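Local coordinates for protein Non-ribosomal peptide synthetase (Streptomyces halstedii, PDB 3WV4) that belongs to the non-ribosomal peptide synthetases and carries an AMP-binding domain of the ANL superfamily, at residues L76-H79 with S80-F83; K90-A93 with R94-I98; E149-T152 with A153-R156; Y166-D169 with S170-D174. All coordinates share one frame; numbering follows the deposited sequence.

All four contacts are local and follow one another along the chain inside the AMP-binding domain. Interaction 1 lies on helix 73-89; interaction 2 is the turn leading from that helix into strand 97-101; interactions 3 and 4 start helices 151-160 and 168-180. Strands 97-101, 145-148 and 165-167 belong to one parallel four-stranded sheet, so interactions 2 to 4 sit at strand ends, and interaction 1 on a helix packed alongside. Centres of interactions 3 and 4 are about 12 Å apart, those of 1 and 4 about 14 Å. Helices 73-89 and 168-180 pack directly, with His79 against Trp172 and Phe83 against Leu171, while Phe83 also reaches Ile98 of interaction 2. Interactions 1 and 3 do not touch.

Interaction 1: L76-H79 with S80-F83; sequences LLNH and SQAF
Ser80 grips the carbonyl oxygen of Leu76 twice, once through its backbone and once through its side chain, in the first half of alpha-helix 73-89. Ser80 N reaches Leu76 O over 2.9 Å, and Ser80 OG donates to the same oxygen over 2.9 Å. The two donors come from opposite faces of the carbonyl plane; the hydroxyl sits 36° out of it. A chi1 of -69° puts OG beside the backbone N and turns it back toward the preceding turn, so a buried hydroxyl is satisfied by an oxygen already engaged in the helix.

The next i to i+4 bonds run from Gln81 N to Leu77 O, from Ala82 N to Asn78 O and from Phe83 N to His79 O. That of Gln81 is almost perfectly straight, with an angle of 178° at the hydrogen.

On the partly exposed flank, Leu77 and Gln81 cross obliquely. The Gln81 chain runs extended beyond CG and lays its amide against the branched end of Leu77, Gln81 NE2 lying 3.7 Å from Leu77 CG, a van der Waals contact of the amide nitrogen with hydrocarbon and not a polar bond. Gln81 also touches Arg117. The other flanks are covered by neighbouring helices: Leu76 and Ser80 meet Leu51 of helix 47-57, Phe83 meets Val111 of helix 106-116, and Ala82 meets Val175 of helix 168-180. The His79 ring stacks with Trp71. Beside the doubly held carbonyl, Leu76 CD1 closes over the serine hydroxyl, 3.8 Å from Ser80 OG.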
loop_
_atom_site.group_PDB
_atom_site.type_symbol
_atom_site.label_atom_id
_atom_site.label_comp_id
_atom_site.label_asym_id
_atom_site.label_seq_id
_atom_site.Cartn_x
_atom_site.Cartn_y
_atom_site.Cartn_z
ATOM N N LEU A 76 -8.507 -2.309 16.776
ATOM C CA LEU A 76 -8.465 -2.615 15.336
ATOM C C LEU A 76 -8.773 -4.072 15.095
ATOM O O LEU A 76 -9.475 -4.434 14.159
ATOM C CB LEU A 76 -7.094 -2.244 14.748
ATOM C CG LEU A 76 -6.886 -2.691 13.317
ATOM C CD1 LEU A 76 -7.956 -2.125 12.413
ATOM C CD2 LEU A 76 -5.490 -2.242 12.860
ATOM N N LEU A 77 -8.211 -4.929 15.928
ATOM C CA LEU A 77 -8.426 -6.370 15.771
ATOM C C LEU A 77 -9.877 -6.712 16.051
ATOM O O LEU A 77 -10.471 -7.440 15.302
ATOM C CB LEU A 77 -7.489 -7.170 16.709
ATOM C CG LEU A 77 -7.706 -8.652 16.782
ATOM C CD1 LEU A 77 -7.290 -9.337 15.494
ATOM C CD2 LEU A 77 -6.914 -9.228 17.960
ATOM N N ASN A 78 -10.446 -6.147 17.115
ATOM C CA ASN A 78 -11.850 -6.381 17.436
ATOM C C ASN A 78 -12.763 -6.062 16.244
ATOM O O ASN A 78 -13.545 -6.903 15.814
ATOM C CB ASN A 78 -12.285 -5.534 18.648
ATOM C CG ASN A 78 -11.682 -6.023 19.962
ATOM O OD1 ASN A 78 -11.188 -7.131 20.046
ATOM N ND2 ASN A 78 -11.687 -5.151 20.985
ATOM N N HIS A 79 -12.618 -4.849 15.707
ATOM C CA HIS A 79 -13.433 -4.402 14.588
ATOM C C HIS A 79 -13.167 -5.213 13.341
ATOM O O HIS A 79 -14.118 -5.530 12.603
ATOM C CB HIS A 79 -13.191 -2.944 14.324
ATOM C CG HIS A 79 -13.743 -2.042 15.376
ATOM N ND1 HIS A 79 -15.011 -1.505 15.286
ATOM C CD2 HIS A 79 -13.225 -1.579 16.542
ATOM C CE1 HIS A 79 -15.242 -0.732 16.339
ATOM N NE2 HIS A 79 -14.188 -0.776 17.125
ATOM N N SER A 80 -11.927 -5.643 13.129
ATOM C CA SER A 80 -11.590 -6.504 11.986
ATOM C C SER A 80 -12.302 -7.857 12.087
ATOM O O SER A 80 -12.962 -8.314 11.158
ATOM C CB SER A 80 -10.060 -6.666 11.871
ATOM O OG SER A 80 -9.422 -5.454 11.490
ATOM N N GLN A 81 -12.229 -8.476 13.256
ATOM C CA GLN A 81 -13.005 -9.716 13.529
ATOM C C GLN A 81 -14.496 -9.522 13.306
ATOM O O GLN A 81 -15.165 -10.348 12.657
ATOM C CB GLN A 81 -12.762 -10.150 14.979
ATOM C CG GLN A 81 -11.323 -10.577 15.165
ATOM C CD GLN A 81 -10.987 -10.932 16.607
ATOM O OE1 GLN A 81 -11.725 -10.615 17.524
ATOM N NE2 GLN A 81 -9.878 -11.604 16.795
ATOM N N ALA A 82 -15.033 -8.418 13.838
ATOM C CA ALA A 82 -16.454 -8.133 13.668
ATOM C C ALA A 82 -16.798 -8.014 12.198
ATOM O O ALA A 82 -17.819 -8.542 11.709
ATOM C CB ALA A 82 -16.829 -6.872 14.434
ATOM N N PHE A 83 -15.927 -7.348 11.447
ATOM C CA PHE A 83 -16.187 -7.218 10.020
ATOM C C PHE A 83 -16.114 -8.581 9.321
ATOM O O PHE A 83 -16.910 -8.858 8.421
ATOM C CB PHE A 83 -15.287 -6.177 9.339
ATOM C CG PHE A 83 -15.634 -5.994 7.908
ATOM C CD1 PHE A 83 -16.810 -5.327 7.564
ATOM C CD2 PHE A 83 -14.927 -6.651 6.942
ATOM C CE1 PHE A 83 -17.197 -5.232 6.242
ATOM C CE2 PHE A 83 -15.284 -6.536 5.618
ATOM C CZ PHE A 83 -16.427 -5.818 5.251
#

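Interaction 2: K90-A93 with R94-I98; sequences KGVA and RGERI
Ala93 and Glu96 clasp each other by two hydrogen bonds across a type II beta turn. Glu96 N donates to Ala93 O over 3.0 Å, the bond that closes the turn. In return Ala93 N donates to Glu96 OE1 over 2.9 Å, meeting the carboxylate on its anti side and 27° out of its plane. With CG beside the backbone N (chi1 -62°) and the chain extended beyond it, the Glu96 side chain reaches back to the amide of Ala93. The same oxygen forms a salt bridge to Arg144, so it is held from two residues. Gly95 takes the third place of the turn with positive phi, and its carbonyl oxygen accepts from Arg97 NH1 at 2.9 Å. Arg94 extends outward to a salt bridge with Asp194.

Apolar contact is slight: Val92 CG1 and Ile98 CG2 meet at 4.1 Å, their side chains crossing at about a right angle.

Gly91, with positive phi, ends helix 73-89 in a Schellman motif, and the turn then feeds the chain into strand 97-101. There Ile98 bonds through its backbone to Val121 and Val123 of strand 121-124, while Val92 and Ile98 both rest on Leu145 of strand 145-148.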
loop_
_atom_site.group_PDB
_atom_site.type_symbol
_atom_site.label_atom_id
_atom_site.label_comp_id
_atom_site.label_asym_id
_atom_site.label_seq_id
_atom_site.Cartn_x
_atom_site.Cartn_y
_atom_site.Cartn_z
ATOM N N LYS A 90 -23.068 -12.515 5.460
ATOM C CA LYS A 90 -23.536 -12.261 4.087
ATOM C C LYS A 90 -23.182 -13.401 3.137
ATOM O O LYS A 90 -23.460 -13.329 1.957
ATOM C CB LYS A 90 -22.889 -10.981 3.568
ATOM C CG LYS A 90 -23.343 -9.723 4.285
ATOM C CD LYS A 90 -24.705 -9.316 3.762
ATOM C CE LYS A 90 -25.179 -8.024 4.382
ATOM N NZ LYS A 90 -25.864 -8.327 5.651
ATOM N N GLY A 91 -22.504 -14.422 3.637
ATOM C CA GLY A 91 -22.168 -15.551 2.810
ATOM C C GLY A 91 -21.070 -15.270 1.793
ATOM O O GLY A 91 -21.071 -15.860 0.703
ATOM N N VAL A 92 -20.134 -14.374 2.126
ATOM C CA VAL A 92 -19.061 -14.031 1.200
ATOM C C VAL A 92 -17.971 -14.996 1.544
ATOM O O VAL A 92 -17.579 -15.066 2.655
ATOM C CB VAL A 92 -18.558 -12.578 1.369
ATOM C CG1 VAL A 92 -17.384 -12.336 0.467
ATOM C CG2 VAL A 92 -19.644 -11.586 1.049
ATOM N N ALA A 93 -17.486 -15.727 0.568
ATOM C CA ALA A 93 -16.666 -16.880 0.853
ATOM C C ALA A 93 -15.245 -16.680 0.356
ATOM O O ALA A 93 -14.947 -15.755 -0.422
ATOM C CB ALA A 93 -17.294 -18.134 0.233
ATOM N N ARG A 94 -14.385 -17.585 0.800
ATOM C CA ARG A 94 -12.993 -17.588 0.416
ATOM C C ARG A 94 -12.839 -17.405 -1.065
ATOM O O ARG A 94 -13.493 -18.072 -1.839
ATOM C CB ARG A 94 -12.371 -18.911 0.821
ATOM C CG ARG A 94 -10.863 -18.958 0.684
ATOM C CD ARG A 94 -10.371 -20.285 1.190
ATOM N NE ARG A 94 -8.974 -20.480 0.824
ATOM C CZ ARG A 94 -8.339 -21.644 0.830
ATOM N NH1 ARG A 94 -8.973 -22.752 1.171
ATOM N NH2 ARG A 94 -7.060 -21.709 0.472
ATOM N N GLY A 95 -11.997 -16.472 -1.469
ATOM C CA GLY A 95 -11.678 -16.305 -2.891
ATOM C C GLY A 95 -12.547 -15.301 -3.599
ATOM O O GLY A 95 -12.206 -14.836 -4.675
ATOM N N GLU A 96 -13.670 -14.940 -2.984
ATOM C CA GLU A 96 -14.615 -14.004 -3.610
ATOM C C GLU A 96 -14.135 -12.600 -3.342
ATOM O O GLU A 96 -13.417 -12.366 -2.357
ATOM C CB GLU A 96 -16.039 -14.231 -3.086
ATOM C CG GLU A 96 -16.565 -15.641 -3.415
ATOM C CD GLU A 96 -18.068 -15.795 -3.195
ATOM O OE1 GLU A 96 -18.564 -15.459 -2.086
ATOM O OE2 GLU A 96 -18.755 -16.241 -4.146
ATOM N N ARG A 97 -14.529 -11.670 -4.213
ATOM C CA ARG A 97 -14.086 -10.298 -4.122
ATOM C C ARG A 97 -15.136 -9.409 -3.466
ATOM O O ARG A 97 -16.350 -9.653 -3.592
ATOM C CB ARG A 97 -13.758 -9.707 -5.510
ATOM C CG ARG A 97 -12.438 -10.122 -6.170
ATOM C CD ARG A 97 -12.429 -11.565 -6.630
ATOM N NE ARG A 97 -13.535 -11.844 -7.558
ATOM C CZ ARG A 97 -14.064 -13.040 -7.760
ATOM N NH1 ARG A 97 -13.574 -14.084 -7.140
ATOM N NH2 ARG A 97 -15.068 -13.189 -8.621
ATOM N N ILE A 98 -14.651 -8.354 -2.801
ATOM C CA ILE A 98 -15.481 -7.227 -2.423
ATOM C C ILE A 98 -14.814 -5.957 -2.914
ATOM O O ILE A 98 -13.608 -5.795 -2.787
ATOM C CB ILE A 98 -15.750 -7.150 -0.920
ATOM C CG1 ILE A 98 -14.484 -6.865 -0.108
ATOM C CG2 ILE A 98 -16.373 -8.453 -0.452
ATOM C CD1 ILE A 98 -14.770 -6.709 1.378
#

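Interaction 3: E149-T152 with A153-R156; sequences EDET and AADR
Asp150 caps the start of helix 151-160 by accepting from Ala153 N, the N-cap bond of the helix that links strands 145-148 and 165-167 in a beta-alpha-beta unit. Ala153 N reaches Asp150 OD1 over a short 2.6 Å, nearly along the C-O axis of the carboxylate and almost straight, at 173°. A second donor comes to the same oxygen: Thr152 OG1, 2.9 Å from Asp150 OD1, approaches from above the carboxylate plane, 55° out of it. Asp150 CG stands between its own backbone N and carbonyl carbon (chi1 63°), and this turns the carboxylate over the first turn. Sitting at the amino end of the helix, the negative charge is probably favoured by the helix dipole.

The backbone oxygens are taken up in order. Asp150 O accepts from Ala154 N, Glu151 O from Asp155 N and Thr152 O from Arg156 N. The Asp155 carboxylate sits near Glu151 O without bonding to it, and Asp155 OD1 finds its partner farther along, in a salt bridge to Arg158.

Ala154 rests on Val165 of the following strand. On another side the Arg156 chain bends at chi3 and brings its guanidinium back along the helix. One face of that group lies over the backbone of Ala153, whose CA stands 3.6 Å above the guanidinium plane, offset toward its rim.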
loop_
_atom_site.group_PDB
_atom_site.type_symbol
_atom_site.label_atom_id
_atom_site.label_comp_id
_atom_site.label_asym_id
_atom_site.label_seq_id
_atom_site.Cartn_x
_atom_site.Cartn_y
_atom_site.Cartn_z
ATOM N N GLU A 149 -19.105 4.866 0.551
ATOM C CA GLU A 149 -18.805 5.813 1.577
ATOM C C GLU A 149 -20.048 6.372 2.320
ATOM O O GLU A 149 -19.951 6.778 3.452
ATOM C CB GLU A 149 -18.033 6.973 0.923
ATOM C CG GLU A 149 -17.707 8.134 1.852
ATOM C CD GLU A 149 -16.895 9.198 1.169
ATOM O OE1 GLU A 149 -16.231 9.960 1.893
ATOM O OE2 GLU A 149 -16.896 9.243 -0.073
ATOM N N ASP A 150 -21.167 6.492 1.624
ATOM C CA ASP A 150 -22.375 7.105 2.172
ATOM C C ASP A 150 -23.497 6.749 1.244
ATOM O O ASP A 150 -23.283 6.057 0.257
ATOM C CB ASP A 150 -22.250 8.615 2.366
ATOM C CG ASP A 150 -22.025 9.378 1.058
ATOM O OD1 ASP A 150 -22.442 8.947 -0.013
ATOM O OD2 ASP A 150 -21.429 10.460 1.091
ATOM N N GLU A 151 -24.700 7.207 1.540
ATOM C CA GLU A 151 -25.857 6.803 0.731
ATOM C C GLU A 151 -25.863 7.421 -0.654
ATOM O O GLU A 151 -26.279 6.789 -1.620
ATOM C CB GLU A 151 -27.187 7.098 1.463
ATOM C CG GLU A 151 -27.509 6.060 2.524
ATOM C CD GLU A 151 -27.626 4.641 1.967
ATOM O OE1 GLU A 151 -28.081 4.460 0.797
ATOM O OE2 GLU A 151 -27.289 3.702 2.708
ATOM N N THR A 152 -25.402 8.651 -0.763
ATOM C CA THR A 152 -25.343 9.295 -2.073
ATOM C C THR A 152 -24.392 8.467 -2.954
ATOM O O THR A 152 -24.736 8.080 -4.069
ATOM C CB THR A 152 -24.994 10.810 -2.000
ATOM O OG1 THR A 152 -24.128 11.073 -0.893
ATOM C CG2 THR A 152 -26.261 11.642 -1.814
ATOM N N ALA A 153 -23.207 8.168 -2.424
ATOM C CA ALA A 153 -22.211 7.368 -3.160
ATOM C C ALA A 153 -22.726 5.982 -3.470
ATOM O O ALA A 153 -22.439 5.440 -4.515
ATOM C CB ALA A 153 -20.884 7.303 -2.398
ATOM N N ALA A 154 -23.487 5.401 -2.549
ATOM C CA ALA A 154 -24.040 4.082 -2.787
ATOM C C ALA A 154 -25.104 4.159 -3.876
ATOM O O ALA A 154 -25.276 3.198 -4.617
ATOM C CB ALA A 154 -24.613 3.468 -1.509
ATOM N N ASP A 155 -25.851 5.254 -3.951
ATOM C CA ASP A 155 -26.833 5.399 -5.064
ATOM C C ASP A 155 -26.114 5.521 -6.403
ATOM O O ASP A 155 -26.502 4.874 -7.370
ATOM C CB ASP A 155 -27.786 6.574 -4.865
ATOM C CG ASP A 155 -28.785 6.313 -3.740
ATOM O OD1 ASP A 155 -29.270 5.154 -3.606
ATOM O OD2 ASP A 155 -29.069 7.261 -2.983
ATOM N N ARG A 156 -25.053 6.314 -6.459
ATOM C CA ARG A 156 -24.265 6.366 -7.685
ATOM C C ARG A 156 -23.775 4.965 -8.090
ATOM O O ARG A 156 -23.865 4.583 -9.264
ATOM C CB ARG A 156 -23.134 7.376 -7.569
ATOM C CG ARG A 156 -23.633 8.825 -7.541
ATOM C CD ARG A 156 -22.512 9.837 -7.804
ATOM N NE ARG A 156 -21.254 9.517 -7.097
ATOM C CZ ARG A 156 -20.939 9.880 -5.844
ATOM N NH1 ARG A 156 -21.774 10.611 -5.103
ATOM N NH2 ARG A 156 -19.770 9.501 -5.321
#

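Interaction 4: Y166-D169 with S170-D174; sequences YSID and SLWAD
Leu171 N donates to Ser167 O over 3.1 Å, nearly straight at 173°, and Trp172 N to Ile168 O over 2.9 Å, the first turn of helix 168-180; the bond from Ala173 N to Asp169 O is weak. Leu171 folds back over this turn: its CG stands between the backbone N and the carbonyl carbon (chi1 80°), which brings Leu171 CD2 to within 3.8 Å of Tyr166 CB. The same methyl meets Ile168 CD1 at 4.2 Å. Ile168 and Trp172 lie side by side and point the same way, with Ile168 CD1 3.8 Å from Trp172 CE3, oblique to the indole.

Here the chain passes straight from the edge strand of the parallel sheet into a helix, with Ser167 at the N-cap position. Tyr166 is bonded through its backbone to Val146 and Ala148 of the neighbouring strand, and its ring meets Trp86 edge-to-face. Beyond the turn the apolar side chains serve two different helices: Leu171 packs on Phe83 and Trp86 of helix 73-89, and Ile168 on Gln107 of helix 106-116. Trp172 also touches Gln107 and, about one turn along that helix, Ala110.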
loop_
_atom_site.group_PDB
_atom_site.type_symbol
_atom_site.label_atom_id
_atom_site.label_comp_id
_atom_site.label_asym_id
_atom_site.label_seq_id
_atom_site.Cartn_x
_atom_site.Cartn_y
_atom_site.Cartn_z
ATOM N N TYR A 166 -23.499 -1.418 -0.129
ATOM C CA TYR A 166 -23.779 -1.108 1.274
ATOM C C TYR A 166 -23.081 0.147 1.682
ATOM O O TYR A 166 -21.911 0.291 1.415
ATOM C CB TYR A 166 -23.280 -2.213 2.140
ATOM C CG TYR A 166 -24.015 -3.496 1.953
ATOM C CD1 TYR A 166 -25.181 -3.774 2.678
ATOM C CD2 TYR A 166 -23.553 -4.431 1.060
ATOM C CE1 TYR A 166 -25.881 -4.954 2.489
ATOM C CE2 TYR A 166 -24.219 -5.641 0.856
ATOM C CZ TYR A 166 -25.401 -5.910 1.586
ATOM O OH TYR A 166 -26.141 -7.097 1.436
ATOM N N SER A 167 -23.796 1.057 2.324
ATOM C CA SER A 167 -23.199 2.235 2.947
ATOM C C SER A 167 -22.326 1.837 4.134
ATOM O O SER A 167 -22.741 1.020 4.934
ATOM C CB SER A 167 -24.320 3.123 3.476
ATOM O OG SER A 167 -23.831 4.386 3.896
ATOM N N ILE A 168 -21.151 2.441 4.295
ATOM C CA ILE A 168 -20.311 2.060 5.428
ATOM C C ILE A 168 -20.982 2.370 6.799
ATOM O O ILE A 168 -20.823 1.643 7.734
ATOM C CB ILE A 168 -18.901 2.682 5.356
ATOM C CG1 ILE A 168 -18.009 2.096 6.441
ATOM C CG2 ILE A 168 -18.932 4.194 5.558
ATOM C CD1 ILE A 168 -17.766 0.617 6.298
ATOM N N ASP A 169 -21.727 3.456 6.900
ATOM C CA ASP A 169 -22.430 3.797 8.147
ATOM C C ASP A 169 -23.486 2.788 8.465
ATOM O O ASP A 169 -23.523 2.227 9.548
ATOM C CB ASP A 169 -23.108 5.130 7.966
ATOM C CG ASP A 169 -22.139 6.189 7.433
ATOM O OD1 ASP A 169 -21.252 6.616 8.227
ATOM O OD2 ASP A 169 -22.233 6.530 6.199
ATOM N N SER A 170 -24.374 2.542 7.522
ATOM C CA SER A 170 -25.435 1.643 7.812
ATOM C C SER A 170 -24.817 0.323 8.285
ATOM O O SER A 170 -25.135 -0.173 9.391
ATOM C CB SER A 170 -26.383 1.502 6.613
ATOM O OG SER A 170 -26.081 0.362 5.834
ATOM N N LEU A 171 -23.929 -0.259 7.481
ATOM C CA LEU A 171 -23.414 -1.584 7.859
ATOM C C LEU A 171 -22.544 -1.555 9.099
ATOM O O LEU A 171 -22.406 -2.566 9.759
ATOM C CB LEU A 171 -22.653 -2.300 6.762
ATOM C CG LEU A 171 -21.188 -1.886 6.534
ATOM C CD1 LEU A 171 -20.234 -2.745 7.368
ATOM C CD2 LEU A 171 -20.835 -1.991 5.065
ATOM N N TRP A 172 -21.949 -0.422 9.428
ATOM C CA TRP A 172 -21.167 -0.331 10.644
ATOM C C TRP A 172 -22.017 -0.558 11.888
ATOM O O TRP A 172 -21.512 -1.067 12.855
ATOM C CB TRP A 172 -20.354 0.978 10.752
ATOM C CG TRP A 172 -19.051 0.745 11.494
ATOM C CD1 TRP A 172 -18.714 1.201 12.737
ATOM C CD2 TRP A 172 -17.939 -0.042 11.033
ATOM N NE1 TRP A 172 -17.466 0.740 13.073
ATOM C CE2 TRP A 172 -16.977 -0.037 12.052
ATOM C CE3 TRP A 172 -17.682 -0.775 9.867
ATOM C CZ2 TRP A 172 -15.770 -0.722 11.936
ATOM C CZ3 TRP A 172 -16.468 -1.444 9.740
ATOM C CH2 TRP A 172 -15.538 -1.425 10.769
ATOM N N ALA A 173 -23.309 -0.202 11.855
ATOM C CA ALA A 173 -24.164 -0.490 13.016
ATOM C C ALA A 173 -24.111 -1.968 13.368
ATOM O O ALA A 173 -23.971 -2.341 14.538
ATOM C CB ALA A 173 -25.621 -0.063 12.745
ATOM N N ASP A 174 -24.246 -2.808 12.351
ATOM C CA ASP A 174 -24.162 -4.253 12.534
ATOM C C ASP A 174 -22.812 -4.692 13.011
ATOM O O ASP A 174 -22.727 -5.569 13.855
ATOM C CB ASP A 174 -24.487 -4.978 11.213
ATOM C CG ASP A 174 -25.926 -4.743 10.779
ATOM O OD1 ASP A 174 -26.787 -4.511 11.686
ATOM O OD2 ASP A 174 -26.176 -4.770 9.546
#